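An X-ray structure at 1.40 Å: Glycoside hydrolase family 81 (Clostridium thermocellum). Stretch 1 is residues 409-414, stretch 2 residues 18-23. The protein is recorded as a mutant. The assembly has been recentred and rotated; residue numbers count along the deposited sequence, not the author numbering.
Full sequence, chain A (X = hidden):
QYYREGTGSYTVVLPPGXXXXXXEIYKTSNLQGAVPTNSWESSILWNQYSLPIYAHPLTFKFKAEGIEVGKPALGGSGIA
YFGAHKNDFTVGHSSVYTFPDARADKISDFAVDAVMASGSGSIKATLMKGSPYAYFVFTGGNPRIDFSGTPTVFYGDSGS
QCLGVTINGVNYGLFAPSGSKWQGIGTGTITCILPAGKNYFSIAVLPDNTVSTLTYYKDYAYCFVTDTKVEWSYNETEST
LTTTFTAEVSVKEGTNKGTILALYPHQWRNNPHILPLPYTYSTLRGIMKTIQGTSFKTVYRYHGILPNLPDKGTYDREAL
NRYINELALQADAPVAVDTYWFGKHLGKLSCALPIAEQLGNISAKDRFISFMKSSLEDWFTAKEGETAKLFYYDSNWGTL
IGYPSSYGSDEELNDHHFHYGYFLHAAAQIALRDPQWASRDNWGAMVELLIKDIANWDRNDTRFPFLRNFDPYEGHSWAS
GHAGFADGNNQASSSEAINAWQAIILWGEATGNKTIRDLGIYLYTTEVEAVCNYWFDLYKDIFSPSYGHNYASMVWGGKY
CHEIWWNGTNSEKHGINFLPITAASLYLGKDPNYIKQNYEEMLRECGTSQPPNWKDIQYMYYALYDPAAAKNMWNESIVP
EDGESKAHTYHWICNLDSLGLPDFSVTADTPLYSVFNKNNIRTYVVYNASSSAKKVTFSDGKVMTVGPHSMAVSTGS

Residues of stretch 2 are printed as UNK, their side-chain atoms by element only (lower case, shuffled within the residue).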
# COMPACT_ATOMS: atom_id res chain seq x y z
N SER A 409 8.96 -4.32 14.07
CA SER A 409 8.97 -5.31 12.99
C SER A 409 8.78 -6.73 13.49
O SER A 409 8.29 -7.59 12.75
CB SER A 409 10.23 -5.19 12.13
OG SER A 409 11.38 -5.46 12.89
N ASP A 410 9.18 -6.97 14.74
CA ASP A 410 9.04 -8.25 15.39
C ASP A 410 7.68 -8.45 16.09
O ASP A 410 6.87 -9.25 15.64
CB ASP A 410 10.22 -8.52 16.34
CG ASP A 410 10.49 -7.40 17.35
OD1 ASP A 410 9.84 -6.32 17.32
OD2 ASP A 410 11.36 -7.62 18.20
N GLU A 411 7.40 -7.68 17.14
CA GLU A 411 6.25 -7.91 18.01
C GLU A 411 4.94 -7.42 17.41
O GLU A 411 3.87 -7.93 17.76
CB GLU A 411 6.40 -7.20 19.35
CG GLU A 411 7.49 -7.75 20.20
CD GLU A 411 7.42 -7.15 21.58
OE1 GLU A 411 7.85 -5.98 21.75
OE2 GLU A 411 6.89 -7.86 22.47
N GLU A 412 5.02 -6.45 16.51
CA GLU A 412 3.83 -5.84 15.91
C GLU A 412 3.68 -6.13 14.43
O GLU A 412 2.72 -5.68 13.79
CB GLU A 412 3.87 -4.34 16.14
CG GLU A 412 3.81 -3.94 17.60
CD GLU A 412 3.95 -2.45 17.75
OE1 GLU A 412 3.15 -1.71 17.16
OE2 GLU A 412 4.87 -2.00 18.47
N LEU A 413 4.67 -6.83 13.85
CA LEU A 413 4.72 -7.05 12.41
C LEU A 413 4.59 -5.76 11.63
O LEU A 413 4.03 -5.69 10.52
CB LEU A 413 3.71 -8.13 11.96
CG LEU A 413 4.01 -9.51 12.53
CD1 LEU A 413 3.01 -10.51 11.98
CD2 LEU A 413 5.46 -10.00 12.32
N ASN A 414 5.19 -4.70 12.18
CA ASN A 414 5.21 -3.42 11.46
C ASN A 414 6.23 -3.41 10.31
O ASN A 414 7.31 -3.98 10.43
CB ASN A 414 5.59 -2.26 12.37
CG ASN A 414 4.57 -1.97 13.45
OD1 ASN A 414 3.39 -2.27 13.33
ND2 ASN A 414 5.07 -1.40 14.55
N UNK A 18 14.92 -12.25 21.72
CA UNK A 18 14.17 -11.84 20.53
C UNK A 18 12.70 -12.05 20.81
O UNK A 18 12.31 -12.97 21.55
c UNK A 18 14.60 -12.63 19.29
N UNK A 19 11.88 -11.16 20.26
CA UNK A 19 10.46 -11.16 20.51
C UNK A 19 9.71 -11.45 19.22
O UNK A 19 10.21 -11.22 18.12
c UNK A 19 10.03 -9.83 21.12
c UNK A 19 10.71 -10.60 24.89
c UNK A 19 10.61 -9.58 22.54
n UNK A 19 10.24 -11.74 25.74
c UNK A 19 9.98 -10.54 23.56
N UNK A 20 8.51 -11.99 19.39
CA UNK A 20 7.66 -12.40 18.28
C UNK A 20 6.28 -11.85 18.52
O UNK A 20 5.96 -11.43 19.63
c UNK A 20 7.60 -13.95 18.11
c UNK A 20 8.95 -14.47 17.68
c UNK A 20 7.11 -14.67 19.37
N UNK A 21 5.44 -11.86 17.47
CA UNK A 21 4.06 -11.45 17.74
C UNK A 21 3.35 -12.36 18.74
O UNK A 21 3.72 -13.52 18.89
c UNK A 21 4.44 -11.70 15.40
c UNK A 21 3.38 -11.56 16.39
c UNK A 21 5.66 -12.22 16.06
N UNK A 22 2.32 -11.81 19.38
CA UNK A 22 1.55 -12.53 20.39
C UNK A 22 1.12 -13.93 19.92
O UNK A 22 0.82 -14.17 18.75
c UNK A 22 -1.79 -10.56 20.08
n UNK A 22 -2.99 -11.03 19.82
c UNK A 22 -0.65 -11.47 19.69
c UNK A 22 0.33 -11.72 20.81
o UNK A 22 -1.59 -9.44 20.56
N UNK A 23 1.08 -14.83 20.89
CA UNK A 23 0.65 -16.20 20.65
C UNK A 23 -0.82 -16.29 20.24
O UNK A 23 -1.18 -17.10 19.38
c UNK A 23 0.88 -17.03 21.89
O HOH W 1 13.41 -8.77 19.28
O HOH W 2 4.56 -10.08 21.67
O HOH W 3 2.67 -8.95 19.97

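Position 18 carries a single side-chain carbon, set sideways to stretch 1 and making no contact with it. One carbon and nothing more is alanine, Ala18, a small residue that leads the chain up to the contact.

Position 19 has four carbons in a row ending in a nitrogen. The first carbon, CB, points toward stretch 1 and lies 3.4 Å from CG of Glu411, but the end of the chain leads away. A linear chain with a terminal amine is lysine, Lys19. Its aliphatic base packs on the methylene of Glu411, while the charged end remains in an exposed setting and forms no salt bridge with that glutamate. The backbone is engaged as well: O of Lys19 sits 3.2 Å from CB of Asp410, and a water accepts from N of Lys19 (3.0 Å) and donates to OD2 of Asp410 (2.6 Å).

Position 20 shows three carbons, the first of them, CB, bearing the other two; the bond from CA to CB points away from stretch 1. Branching at CB with two methyl-sized ends identifies valine, Val20. With its side chain turned off, it meets stretch 1 through its backbone, its O lying 3.9 Å from CA of Glu411.

At position 21 three carbons close a ring onto the backbone nitrogen. The ring carbon bonded to N lies against O of Asp410, and another ring carbon packs on the side chain of Leu413. Such a ring makes this proline, Pro21. Lacking an N-H, it cannot donate to O of Asp410, which instead rests 3.2 Å from the ring carbon CD. CG of the ring packs 3.6 Å from CG of Leu413, an apolar pairing suited to two buried residues. In addition, CA of Pro21 directs its hydrogen at O of Glu411, a C-H...O contact of 3.5 Å.

Position 22 has three carbons, the third carrying one oxygen and one nitrogen: the amide of glutamine, Gln22. The side chain lies clear of stretch 1, partly exposed, where a polar amide is at home, its NE2 hydrogen-bonded just outside the stretch. The contact uses the backbone instead: a water accepts from N of Gln22 (2.9 Å) and donates to O of Glu411 (2.7 Å).

Position 23 again has one carbon, which makes no contact with stretch 1. It is Ala23, exposed and beyond the contact.

No direct hydrogen bond joins the two irregular segments. Pro21 lies at the centre of their packing, with its CA 4.2 Å from CA of Glu411, and the two waters that link Asp410 to Lys19 and Glu411 to Gln22 supply polar connections. Within stretch 1, a weak hydrogen bond from N of Glu411 to OD1 of Asp410 (2.8 Å) ties the aspartate side chain to the backbone of the next residue, while OD2 faces the water.

Stretch 2 (18-23) AKVPQA
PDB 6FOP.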